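Local coordinates for protein transcriptional regulator (Actinomyces oris, PDB 5V8C) that probably acts as a LytR-Cps2A-Psr phosphotransferase that mediates glycosylation of a surface protein anchored to the Gram-positive cell wall, at residues 185-188 with 189-192; 154-157 with 158-161; 270-273 with 274-278. All coordinates share one frame; numbering follows the deposited sequence.

Contact 1: residues 185-188 with 189-192; sequences GAQR and RSQS
R189 folds back along its own helix so that its guanidinium meets the carbonyl of G185, one turn earlier. NE donates to G185 O at 2.9 Å in an almost straight bond (179°), and the oxygen lies in the guanidinium plane, at its edge. The chain bends at chi3 (-73°) to bring NE there. Seen from the carbonyl, this donor stands above the C=O plane, while R189 N, the ordinary helical donor at 3.1 Å, comes from the opposite face; two bonds from one residue thus grip the same oxygen. With an alanine in its place, G185 O would probably keep just the backbone bond from this residue, and a positive charge would be lost about 5 Å from a bound phosphate ion, itself probably from the crystallisation liquor.

S190 also turns back on the helix: its OG donates to Q187 O at 2.9 Å, approaching from the same face as Q191 N, so this carbonyl too has two donors. S192 OG likewise donates to the carbonyl three residues back, R189 O, at 2.7 Å. On the exposed side, R188 and Q191 run side by side in the same direction, their guanidinium and amide planes 34° apart; R188 CD comes within 3.8 Å of Q191 OE1, a loose contact.

The segment belongs to the early part of the long helix 182-208. A186 packs on D73, Q187 on R262 and R189 on R167, all in loops, while S192 OG makes a weak hydrogen bond to L163 O of helix 157-165.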
# COMPACT_ATOMS: atom_id res chain seq x y z
N GLY A 185 1.01 17.77 1.53
CA GLY A 185 -0.06 16.81 1.77
C GLY A 185 0.22 15.42 1.24
O GLY A 185 -0.17 14.43 1.87
N ALA A 186 0.91 15.32 0.09
CA ALA A 186 1.29 14.03 -0.49
C ALA A 186 2.40 13.39 0.34
O ALA A 186 2.41 12.16 0.50
CB ALA A 186 1.73 14.20 -1.93
N GLN A 187 3.32 14.21 0.90
CA GLN A 187 4.40 13.74 1.77
C GLN A 187 3.84 13.21 3.10
O GLN A 187 4.26 12.15 3.55
CB GLN A 187 5.47 14.83 2.01
CG GLN A 187 6.29 15.24 0.78
CD GLN A 187 6.82 14.09 -0.04
OE1 GLN A 187 7.53 13.21 0.46
NE2 GLN A 187 6.52 14.09 -1.33
N ARG A 188 2.87 13.94 3.71
CA ARG A 188 2.21 13.51 4.94
C ARG A 188 1.40 12.23 4.70
O ARG A 188 1.25 11.43 5.63
CB ARG A 188 1.28 14.61 5.52
CG ARG A 188 1.93 15.97 5.79
CD ARG A 188 3.16 15.93 6.68
NE ARG A 188 4.36 16.33 5.94
CZ ARG A 188 4.82 17.58 5.88
NH1 ARG A 188 4.18 18.56 6.51
NH2 ARG A 188 5.91 17.86 5.18
N ARG A 189 0.88 12.04 3.46
CA ARG A 189 0.12 10.86 3.06
C ARG A 189 1.00 9.62 2.98
O ARG A 189 0.64 8.59 3.54
CB ARG A 189 -0.60 11.08 1.72
CG ARG A 189 -2.08 11.41 1.87
CD ARG A 189 -2.68 11.91 0.57
NE ARG A 189 -2.24 13.28 0.27
CZ ARG A 189 -2.74 14.03 -0.71
NH1 ARG A 189 -3.72 13.56 -1.48
NH2 ARG A 189 -2.28 15.25 -0.92
N SER A 190 2.17 9.72 2.31
CA SER A 190 3.12 8.61 2.18
C SER A 190 3.66 8.22 3.56
O SER A 190 3.84 7.03 3.83
CB SER A 190 4.26 8.97 1.24
OG SER A 190 5.00 10.07 1.72
N GLN A 191 3.86 9.22 4.42
CA GLN A 191 4.32 9.07 5.80
C GLN A 191 3.22 8.40 6.64
O GLN A 191 3.49 7.43 7.35
CB GLN A 191 4.73 10.45 6.35
CG GLN A 191 4.92 10.54 7.85
CD GLN A 191 4.90 11.99 8.28
OE1 GLN A 191 3.84 12.61 8.42
NE2 GLN A 191 6.08 12.58 8.40
N SER A 192 1.97 8.88 6.51
CA SER A 192 0.84 8.30 7.23
C SER A 192 0.58 6.86 6.78
O SER A 192 0.42 5.99 7.64
CB SER A 192 -0.41 9.16 7.10
OG SER A 192 -0.85 9.20 5.75

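Contact 2: residues 154-157 with 158-161; sequences RLSG and IDAL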
# COMPACT_ATOMS: atom_id res chain seq x y z
N ARG A 154 -4.29 5.07 18.93
CA ARG A 154 -5.21 3.94 18.71
C ARG A 154 -6.38 4.38 17.79
O ARG A 154 -7.46 4.74 18.25
CB ARG A 154 -5.70 3.30 20.03
CG ARG A 154 -6.65 2.11 19.86
CD ARG A 154 -5.97 0.84 19.41
NE ARG A 154 -5.15 0.25 20.47
CZ ARG A 154 -4.28 -0.74 20.27
NH1 ARG A 154 -4.12 -1.25 19.05
NH2 ARG A 154 -3.56 -1.21 21.27
N LEU A 155 -6.09 4.43 16.49
CA LEU A 155 -7.02 4.86 15.47
C LEU A 155 -7.98 3.75 15.10
O LEU A 155 -7.57 2.60 14.94
CB LEU A 155 -6.25 5.33 14.22
CG LEU A 155 -5.74 6.77 14.22
CD1 LEU A 155 -4.38 6.85 14.89
CD2 LEU A 155 -5.58 7.28 12.82
N SER A 156 -9.25 4.09 14.95
CA SER A 156 -10.26 3.13 14.51
C SER A 156 -10.05 2.94 13.00
O SER A 156 -9.15 3.56 12.42
CB SER A 156 -11.65 3.69 14.78
OG SER A 156 -11.86 4.92 14.10
N GLY A 157 -10.87 2.10 12.38
CA GLY A 157 -10.82 1.92 10.94
C GLY A 157 -11.06 3.21 10.18
O GLY A 157 -10.26 3.58 9.31
N ILE A 158 -12.13 3.95 10.55
CA ILE A 158 -12.51 5.22 9.91
C ILE A 158 -11.46 6.32 10.09
O ILE A 158 -11.25 7.11 9.17
CB ILE A 158 -13.93 5.68 10.33
CG1 ILE A 158 -14.44 6.82 9.42
CG2 ILE A 158 -14.00 6.07 11.81
CD1 ILE A 158 -14.56 6.48 7.92
N ASP A 159 -10.80 6.36 11.26
CA ASP A 159 -9.74 7.32 11.57
C ASP A 159 -8.54 7.06 10.68
O ASP A 159 -8.08 7.97 10.01
CB ASP A 159 -9.31 7.23 13.04
CG ASP A 159 -10.28 7.85 14.03
OD1 ASP A 159 -10.94 8.85 13.66
OD2 ASP A 159 -10.37 7.35 15.17
N ALA A 160 -8.08 5.79 10.63
CA ALA A 160 -6.95 5.35 9.81
C ALA A 160 -7.18 5.61 8.32
O ALA A 160 -6.27 6.05 7.61
CB ALA A 160 -6.69 3.88 10.05
N LEU A 161 -8.42 5.39 7.86
CA LEU A 161 -8.83 5.63 6.48
C LEU A 161 -8.80 7.13 6.17
O LEU A 161 -8.33 7.51 5.10
CB LEU A 161 -10.24 5.05 6.24
CG LEU A 161 -10.72 5.00 4.78
CD1 LEU A 161 -9.90 4.03 3.96
CD2 LEU A 161 -12.18 4.62 4.72
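A capping box formed by S156 and D159 opens helix 157-165, with S156 as the N-cap residue. The two side chains reach back to each other's backbone: S156 OG accepts from D159 N at 3.4 Å, and D159 OD2 accepts from S156 N at 3.5 Å, both weak bonds. OG also donates a weak hydrogen bond to the same carboxylate oxygen, D159 OD2, at 3.0 Å, so the hydroxyl lies between a backbone N-H and a carboxylate. With chi1 of 59°, S156 sets OG between its own N and carbonyl carbon, turned to the first helical turn. Regular helical bonding begins at once, A160 N donating to S156 O at 3.1 Å and L161 N to G157 O at 3.0 Å. Just before the cap, L155 lays CD2 against D159 CB at 3.7 Å, its side chain crossing that of the aspartate obliquely. G157 N is bonded to D125 OD1 of helix 117-126, so a second carboxylate serves this helix start. Two acidic groups at a helix N terminus would probably be stabilised by the amino end of the helix dipole, and the box gives the N-H groups of S156 and D159 acceptors, though through long, weak bonds.

Contact 3: residues 270-273 with 274-278; sequences PNQE and SRDLL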
# COMPACT_ATOMS: atom_id res chain seq x y z
N PRO A 270 10.01 8.78 -11.79
CA PRO A 270 11.06 7.98 -11.14
C PRO A 270 12.45 8.47 -11.51
O PRO A 270 12.72 8.71 -12.69
CB PRO A 270 10.80 6.55 -11.66
CG PRO A 270 9.47 6.59 -12.36
CD PRO A 270 9.31 8.01 -12.83
N ASN A 271 13.29 8.70 -10.50
CA ASN A 271 14.67 9.15 -10.69
C ASN A 271 15.65 7.98 -10.60
O ASN A 271 15.21 6.83 -10.46
CB ASN A 271 15.03 10.26 -9.69
CG ASN A 271 14.82 9.95 -8.22
OD1 ASN A 271 14.84 10.84 -7.38
ND2 ASN A 271 14.63 8.69 -7.87
N GLN A 272 16.96 8.26 -10.67
CA GLN A 272 17.99 7.23 -10.55
C GLN A 272 17.87 6.46 -9.21
O GLN A 272 17.90 5.23 -9.23
CB GLN A 272 19.40 7.82 -10.74
CG GLN A 272 20.52 6.79 -10.75
CD GLN A 272 20.46 5.86 -11.93
OE1 GLN A 272 20.81 6.23 -13.06
NE2 GLN A 272 20.04 4.62 -11.70
N GLU A 273 17.66 7.18 -8.08
CA GLU A 273 17.48 6.58 -6.75
C GLU A 273 16.38 5.50 -6.77
O GLU A 273 16.60 4.39 -6.27
CB GLU A 273 17.11 7.64 -5.71
CG GLU A 273 18.28 8.38 -5.08
CD GLU A 273 17.84 9.24 -3.91
OE1 GLU A 273 17.89 8.76 -2.76
OE2 GLU A 273 17.36 10.37 -4.16
N SER A 274 15.21 5.82 -7.36
CA SER A 274 14.06 4.94 -7.49
C SER A 274 14.39 3.70 -8.33
O SER A 274 14.04 2.58 -7.94
CB SER A 274 12.88 5.69 -8.12
OG SER A 274 12.58 6.86 -7.39
N ARG A 275 15.07 3.90 -9.48
CA ARG A 275 15.43 2.82 -10.40
C ARG A 275 16.40 1.81 -9.79
O ARG A 275 16.27 0.62 -10.05
CB ARG A 275 15.98 3.39 -11.73
CG ARG A 275 14.95 4.16 -12.56
CD ARG A 275 14.14 3.25 -13.46
NE ARG A 275 12.77 3.74 -13.66
CZ ARG A 275 12.36 4.38 -14.75
NH1 ARG A 275 13.20 4.62 -15.75
NH2 ARG A 275 11.10 4.78 -14.86
N ASP A 276 17.37 2.29 -8.97
CA ASP A 276 18.37 1.44 -8.32
C ASP A 276 17.73 0.60 -7.22
O ASP A 276 17.96 -0.61 -7.17
CB ASP A 276 19.52 2.28 -7.72
CG ASP A 276 20.27 3.14 -8.72
OD1 ASP A 276 20.60 2.63 -9.82
OD2 ASP A 276 20.58 4.31 -8.38
N LEU A 277 16.94 1.24 -6.35
CA LEU A 277 16.20 0.61 -5.26
C LEU A 277 15.33 -0.51 -5.85
O LEU A 277 15.26 -1.59 -5.28
CB LEU A 277 15.33 1.68 -4.56
CG LEU A 277 14.61 1.35 -3.22
CD1 LEU A 277 13.14 1.06 -3.43
CD2 LEU A 277 15.32 0.26 -2.41
N LEU A 278 14.72 -0.27 -7.02
CA LEU A 278 13.89 -1.24 -7.70
C LEU A 278 14.74 -2.29 -8.40
O LEU A 278 14.31 -3.44 -8.50
CB LEU A 278 12.94 -0.55 -8.70
CG LEU A 278 11.70 0.14 -8.10
CD1 LEU A 278 11.08 1.10 -9.09
CD2 LEU A 278 10.66 -0.87 -7.68
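N271 and S274 face each other where helix 272-280 begins, yet what holds their polar ends is a shared acceptor outside the helix. N271 ND2 and S274 OG lie 2.8 Å apart without a proper bonding angle, and each instead hydrogen-bonds to P258 O, which receives both donors. N271 occupies the N-cap position, and a chi1 of 54° brings its amide round to the side of the first turn, although which end of the amide faces that turn is doubtful.

The backbone acceptors are taken up in order: N271 O by R275 N at 3.1 Å, Q272 O by D276 N at 3.0 Å and E273 O by L277 N at 3.2 Å. On the exposed flank Q272 reaches forward one turn, its chain bent at chi2, and NE2 donates to D276 OD1 at 2.8 Å. The angle of 121° makes this bond weak, although the amide and carboxylate planes are only 12° apart. R275 bends back instead to P270, where NH2 comes 3.5 Å from P270 CG, a contact of the guanidinium with the pyrrolidine ring.

Around this surface helix, S274 and L277 pack on L257, just beyond strand 252-256 at the edge of the seven-stranded sheet, while P270 and L278 rest on L105 of helix 94-105.

Overall arrangement
Each contact is local, between adjoining segments, so none closes a long loop; they follow one another in series without nesting or crossing. From the N terminus, 154-161 (contact 2) comes first, leading from the loop after strand 151-152 into helix 157-165, which packs against helix 117-126. Contact 1, at 185-192, lies early in helix 182-208 and sits against the helix that contact 2 starts, the nearest atoms of the two contacts about 7 Å apart. Contact 3, at 270-278, starts helix 272-280 between helix 94-105 and the end of strand 252-256, its centre about 32 Å from that of contact 2, on the opposite side of the chain's centre.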